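Local coordinates for protein carbohydrate binding module (Escherichia coli, PDB 2XFD) that binds carbohydrate chains through a calcium-dependent site, captured here with cellobiose, and probably targets plant cell-wall polysaccharides such as xylan, at residues A[7-12]-A[30-35]; A[11-16]-A[58-63]. All blocks are in the same frame, centred on the assembly; numbering follows the deposited sequence.

Interaction 1. Residues A[7-12]-A[30-35]; sequences VRARGV and WTLTTA
Leu32 turns its side chain onto the end of strand 4-11, where CD1 lies 3.5 Å from the carbonyl carbon of Arg10 and CB rests against the backbone nitrogen of Gly11. CG stands anti to its own carbonyl carbon (chi1 -59°), and an extended chi2 of -180° then sets CD1, which also meets Ala9 CB at 4.1 Å. A branched, apolar residue suits this buried place, since the same side chain also touches Val62 and Tyr39. Gly11 presents bare backbone to it, and its N-H gives the one direct hydrogen bond across the contact, to Thr33 O at 2.8 Å. Farther back, Val7 CG2 and Trp30 CZ3 make a second apolar contact, also at 4.1 Å, the two side chains crossing obliquely.

The fold is an all-beta module with two larger antiparallel sheets. Strand 4-11 belongs to one and strand 25-31 to the other, and residues 32-35 carry the chain from the second toward strand 37-42, which pairs with 4-11 in the first. A water joins the two backbones, lying 2.8 Å from Ala9 O and close to Ala35 O, and accepting from Thr33 N.

Arg10 packs on residues 34-35. Its CG sits between the backbone N and the carbonyl carbon (chi1 74°), and the chain then extends to NE, with CB 3.5 Å from Ala35 C and CD near Thr34 O. Arginine suits the place because its long aliphatic portion covers peptide groups while NE reaches Gln63; NH2 makes a weak bond to Gly11 O. That same carbonyl oxygen receives a CA-H...O contact from Thr34, a small residue fit for this exposed turn, whose methyl CG2 reaches Val12 O at 3.6 Å.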
loop_
_atom_site.group_PDB
_atom_site.type_symbol
_atom_site.label_atom_id
_atom_site.label_comp_id
_atom_site.label_asym_id
_atom_site.label_seq_id
_atom_site.Cartn_x
_atom_site.Cartn_y
_atom_site.Cartn_z
ATOM N N VAL A 7 -6.551 -3.297 -4.395
ATOM C CA VAL A 7 -5.318 -2.576 -4.384
ATOM C C VAL A 7 -4.743 -2.598 -5.801
ATOM O O VAL A 7 -4.588 -3.668 -6.373
ATOM C CB VAL A 7 -4.340 -3.187 -3.383
ATOM C CG1 VAL A 7 -2.991 -2.459 -3.388
ATOM C CG2 VAL A 7 -4.942 -3.229 -2.011
ATOM N N ARG A 8 -4.395 -1.429 -6.356
ATOM C CA ARG A 8 -3.702 -1.357 -7.639
ATOM C C ARG A 8 -2.254 -0.938 -7.346
ATOM O O ARG A 8 -2.019 0.161 -6.856
ATOM C CB ARG A 8 -4.384 -0.355 -8.566
ATOM C CG ARG A 8 -3.696 -0.366 -9.928
ATOM C CD ARG A 8 -4.481 -0.082 -11.052
ATOM N NE ARG A 8 -3.897 -0.296 -12.333
ATOM C CZ ARG A 8 -4.049 -1.336 -13.171
ATOM N NH1 ARG A 8 -3.502 -1.238 -14.371
ATOM N NH2 ARG A 8 -4.666 -2.445 -12.823
ATOM N N ALA A 9 -1.292 -1.823 -7.617
ATOM C CA ALA A 9 0.080 -1.600 -7.229
ATOM C C ALA A 9 1.032 -2.390 -8.089
ATOM O O ALA A 9 0.628 -3.345 -8.780
ATOM C CB ALA A 9 0.269 -1.948 -5.785
ATOM N N ARG A 10 2.304 -2.020 -7.984
ATOM C CA ARG A 10 3.406 -2.715 -8.630
ATOM C C ARG A 10 4.629 -2.655 -7.753
ATOM O O ARG A 10 4.748 -1.771 -6.892
ATOM C CB ARG A 10 3.754 -2.103 -10.010
ATOM C CG ARG A 10 4.482 -0.788 -9.947
ATOM C CD ARG A 10 4.836 -0.221 -11.282
ATOM N NE ARG A 10 5.757 0.902 -11.231
ATOM C CZ ARG A 10 7.090 0.803 -11.384
ATOM N NH1 ARG A 10 7.796 1.902 -11.490
ATOM N NH2 ARG A 10 7.681 -0.377 -11.421
ATOM N N GLY A 11 5.542 -3.569 -8.032
ATOM C CA GLY A 11 6.905 -3.467 -7.561
ATOM C C GLY A 11 7.808 -2.966 -8.689
ATOM O O GLY A 11 7.384 -2.835 -9.832
ATOM N N VAL A 12 9.042 -2.704 -8.298
ATOM C CA VAL A 12 10.056 -2.349 -9.274
ATOM C C VAL A 12 10.857 -3.556 -9.773
ATOM O O VAL A 12 11.247 -3.577 -10.920
ATOM C CB VAL A 12 10.942 -1.230 -8.768
ATOM C CG1 VAL A 12 10.202 -0.002 -8.425
ATOM C CG2 VAL A 12 11.766 -1.554 -7.825
ATOM N N TRP A 30 0.237 -10.233 -0.904
ATOM C CA TRP A 30 0.502 -10.477 -2.303
ATOM C C TRP A 30 1.950 -10.227 -2.622
ATOM O O TRP A 30 2.556 -9.290 -2.101
ATOM C CB TRP A 30 -0.381 -9.603 -3.176
ATOM C CG TRP A 30 -1.827 -9.855 -3.040
ATOM C CD1 TRP A 30 -2.526 -10.916 -3.549
ATOM C CD2 TRP A 30 -2.821 -8.999 -2.468
ATOM N NE1 TRP A 30 -3.847 -10.820 -3.294
ATOM C CE2 TRP A 30 -4.057 -9.630 -2.650
ATOM C CE3 TRP A 30 -2.779 -7.730 -1.855
ATOM C CZ2 TRP A 30 -5.251 -9.045 -2.249
ATOM C CZ3 TRP A 30 -3.960 -7.163 -1.433
ATOM C CH2 TRP A 30 -5.192 -7.817 -1.689
ATOM N N THR A 31 2.477 -10.995 -3.548
ATOM C CA THR A 31 3.694 -10.628 -4.234
ATOM C C THR A 31 3.325 -9.847 -5.496
ATOM O O THR A 31 2.392 -10.218 -6.196
ATOM C CB THR A 31 4.503 -11.897 -4.640
ATOM O OG1 THR A 31 4.728 -12.710 -3.514
ATOM C CG2 THR A 31 5.849 -11.501 -5.260
ATOM N N LEU A 32 4.006 -8.739 -5.742
ATOM C CA LEU A 32 3.733 -7.861 -6.859
ATOM C C LEU A 32 4.536 -8.218 -8.094
ATOM O O LEU A 32 5.587 -8.854 -7.996
ATOM C CB LEU A 32 3.954 -6.419 -6.467
ATOM C CG LEU A 32 3.108 -5.903 -5.282
ATOM C CD1 LEU A 32 3.413 -4.487 -5.000
ATOM C CD2 LEU A 32 1.639 -6.088 -5.515
ATOM N N THR A 33 4.038 -7.786 -9.244
ATOM C CA THR A 33 4.831 -7.823 -10.461
ATOM C C THR A 33 5.363 -6.424 -10.734
ATOM O O THR A 33 5.027 -5.483 -10.038
ATOM C CB THR A 33 3.923 -8.316 -11.615
ATOM O OG1 THR A 33 2.964 -7.263 -11.868
ATOM C CG2 THR A 33 3.297 -9.650 -11.358
ATOM N N THR A 34 6.068 -6.271 -11.882
ATOM C CA THR A 34 6.662 -5.028 -12.236
ATOM C C THR A 34 5.715 -4.083 -12.986
ATOM O O THR A 34 6.140 -3.020 -13.431
ATOM C CB THR A 34 7.956 -5.199 -13.039
ATOM O OG1 THR A 34 7.561 -5.864 -14.256
ATOM C CG2 THR A 34 8.973 -5.969 -12.306
ATOM N N ALA A 35 4.452 -4.452 -13.161
ATOM C CA ALA A 35 3.437 -3.626 -13.789
ATOM C C ALA A 35 2.275 -3.503 -12.834
ATOM O O ALA A 35 1.939 -4.392 -12.087
ATOM C CB ALA A 35 2.969 -4.155 -15.127
HETATM O O HOH W 1 1.703 -5.821 -9.617
#

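Interaction 2. Residues A[11-16]-A[58-63]. With CA (calcium ion), chain C.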
loop_
_atom_site.group_PDB
_atom_site.type_symbol
_atom_site.label_atom_id
_atom_site.label_comp_id
_atom_site.label_asym_id
_atom_site.label_seq_id
_atom_site.Cartn_x
_atom_site.Cartn_y
_atom_site.Cartn_z
ATOM N N GLY A 11 5.542 -3.569 -8.032
ATOM C CA GLY A 11 6.905 -3.467 -7.561
ATOM C C GLY A 11 7.808 -2.966 -8.689
ATOM O O GLY A 11 7.384 -2.835 -9.832
ATOM N N VAL A 12 9.042 -2.704 -8.298
ATOM C CA VAL A 12 10.056 -2.349 -9.274
ATOM C C VAL A 12 10.857 -3.556 -9.773
ATOM O O VAL A 12 11.247 -3.577 -10.920
ATOM C CB VAL A 12 10.942 -1.230 -8.768
ATOM C CG1 VAL A 12 10.202 -0.002 -8.425
ATOM C CG2 VAL A 12 11.766 -1.554 -7.825
ATOM N N ASN A 13 11.065 -4.571 -8.934
ATOM C CA ASN A 13 11.770 -5.745 -9.427
ATOM C C ASN A 13 10.970 -7.042 -9.422
ATOM O O ASN A 13 11.460 -8.010 -9.992
ATOM C CB ASN A 13 13.151 -5.945 -8.767
ATOM C CG ASN A 13 13.097 -6.603 -7.426
ATOM O OD1 ASN A 13 12.044 -6.906 -6.838
ATOM N ND2 ASN A 13 14.279 -6.846 -6.902
ATOM N N GLY A 14 9.763 -7.061 -8.902
ATOM C CA GLY A 14 8.926 -8.219 -8.949
ATOM C C GLY A 14 9.047 -9.196 -7.797
ATOM O O GLY A 14 8.441 -10.277 -7.843
ATOM N N GLN A 15 9.818 -8.840 -6.776
ATOM C CA GLN A 15 9.952 -9.624 -5.594
ATOM C C GLN A 15 9.217 -8.996 -4.382
ATOM O O GLN A 15 9.168 -9.589 -3.316
ATOM C CB GLN A 15 11.409 -9.789 -5.213
ATOM C CG GLN A 15 12.234 -10.469 -6.220
ATOM C CD GLN A 15 13.754 -10.298 -5.963
ATOM O OE1 GLN A 15 14.214 -9.513 -5.054
ATOM N NE2 GLN A 15 14.522 -10.857 -6.872
ATOM N N GLU A 16 8.663 -7.789 -4.568
ATOM C CA GLU A 16 8.094 -7.059 -3.489
ATOM C C GLU A 16 6.833 -7.724 -2.970
ATOM O O GLU A 16 5.987 -8.220 -3.719
ATOM C CB GLU A 16 7.794 -5.625 -3.894
ATOM C CG GLU A 16 9.021 -4.849 -4.300
ATOM C CD GLU A 16 9.476 -4.961 -5.743
ATOM O OE1 GLU A 16 8.932 -5.807 -6.505
ATOM O OE2 GLU A 16 10.398 -4.146 -6.134
ATOM N N THR A 58 17.652 -4.356 -1.255
ATOM C CA THR A 58 18.238 -3.811 -2.447
ATOM C C THR A 58 17.373 -4.067 -3.668
ATOM O O THR A 58 16.984 -5.200 -3.913
ATOM C CB THR A 58 19.649 -4.471 -2.666
ATOM O OG1 THR A 58 20.413 -4.123 -1.548
ATOM C CG2 THR A 58 20.259 -3.973 -3.987
ATOM N N GLY A 59 17.094 -3.044 -4.463
ATOM C CA GLY A 59 16.372 -3.191 -5.725
ATOM C C GLY A 59 14.864 -3.261 -5.616
ATOM O O GLY A 59 14.195 -3.341 -6.653
ATOM N N ARG A 60 14.330 -3.265 -4.387
ATOM C CA ARG A 60 12.900 -3.437 -4.169
ATOM C C ARG A 60 12.239 -2.149 -3.655
ATOM O O ARG A 60 12.714 -1.553 -2.685
ATOM C CB ARG A 60 12.647 -4.483 -3.123
ATOM C CG ARG A 60 13.137 -5.893 -3.439
ATOM C CD ARG A 60 12.761 -6.851 -2.356
ATOM N NE ARG A 60 13.346 -8.171 -2.577
ATOM C CZ ARG A 60 13.443 -9.133 -1.693
ATOM N NH1 ARG A 60 13.056 -8.970 -0.456
ATOM N NH2 ARG A 60 14.011 -10.270 -2.054
ATOM N N ASP A 61 11.165 -1.747 -4.325
ATOM C CA ASP A 61 10.342 -0.587 -3.974
ATOM C C ASP A 61 8.927 -0.869 -4.498
ATOM O O ASP A 61 8.758 -1.644 -5.447
ATOM C CB ASP A 61 10.866 0.702 -4.672
ATOM C CG ASP A 61 12.216 1.145 -4.222
ATOM O OD1 ASP A 61 13.044 1.455 -5.133
ATOM O OD2 ASP A 61 12.446 1.248 -3.012
ATOM N N VAL A 62 7.928 -0.208 -3.898
ATOM C CA VAL A 62 6.524 -0.397 -4.285
ATOM C C VAL A 62 5.921 0.926 -4.712
ATOM O O VAL A 62 6.141 1.971 -4.071
ATOM C CB VAL A 62 5.748 -1.001 -3.127
ATOM C CG1 VAL A 62 4.243 -1.006 -3.399
ATOM C CG2 VAL A 62 6.255 -2.435 -2.820
ATOM N N GLN A 63 5.129 0.888 -5.772
ATOM C CA GLN A 63 4.309 2.027 -6.217
ATOM C C GLN A 63 2.845 1.562 -6.123
ATOM O O GLN A 63 2.450 0.654 -6.833
ATOM C CB GLN A 63 4.679 2.481 -7.609
ATOM C CG GLN A 63 3.992 3.756 -8.041
ATOM C CD GLN A 63 4.185 4.116 -9.490
ATOM O OE1 GLN A 63 4.722 3.368 -10.296
ATOM N NE2 GLN A 63 3.803 5.275 -9.834
HETATM CA CA CA C . 13.590 0.146 -1.290
HETATM O O HOH W 2 15.623 -0.633 -2.262
#
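Gly11 and Val62 form an antiparallel non-hydrogen-bonded pair with CA atoms 4.5 Å apart, and just beyond it Val12 N bonds to Asp61 O at 3.1 Å. Gly11 is needed here because a CB would collide with Glu16 OE1. The carboxylate of Glu16, its chain bent at chi2 (86°), turns back into its own loop. OE2 accepts three backbone N-H groups: Asn13 N on its syn lone pair, Asp61 N (3.1 Å) on its anti lone pair, and Val12 N from above the carboxylate plane. OE1 takes Gly14 N. An alanine in place of Glu16 would probably leave Asn13 N, Gly14 N and Asp61 N without their carboxylate acceptor, Val12 N with only Asp61 O of the acceptors described, and the loop less firmly tied to Asp61.

Gln15 OE1 is gripped side-on by Arg60, through NE at 2.9 Å in the amide plane and NH2 at 3.1 Å from above it. The oxygen lies in the guanidinium plane, whereas the amide plane stands 84° to it; Arg60 NH1 is held by Asn55. Asn13 closes an Asx turn from OD1 to Gln15 N and lays its amide against Arg60 CG. Val12 meets Asp61 CB with CG1.

On the same segment, Arg60 O (2.4 Å) and Asp61 OD2 (2.3 Å) bind the calcium with a water, Asp56 and His101, and Asp61 also touches the bound glucose. Glu16 acts as a second-shell residue that holds the backbone of Asp61, consistent with loop 11-16 supporting the calcium-dependent sugar site of this carbohydrate-binding module.

How the interactions relate
Interactions 1 and 2 share Gly11 and Val12, and their centres lie about 8 Å apart. At Gly11 the chain passes from one partner to the other: residues 30-35 pack on the end of strand 4-11, and residues 58-63 pair with it as strand 62-69 begins. The contacts are joined by the bond from Arg10 NE to Gln63 OE1, 2.8 Å long, and by a probable hydrogen bond from Leu32 N to Glu16 O at 2.9 Å. Val62 CG1 packs on Arg10 O. Only interaction 2 holds calcium ligands; the shared Val12 has its side chain about 7 Å from the calcium and about 8 Å from the bound glucose.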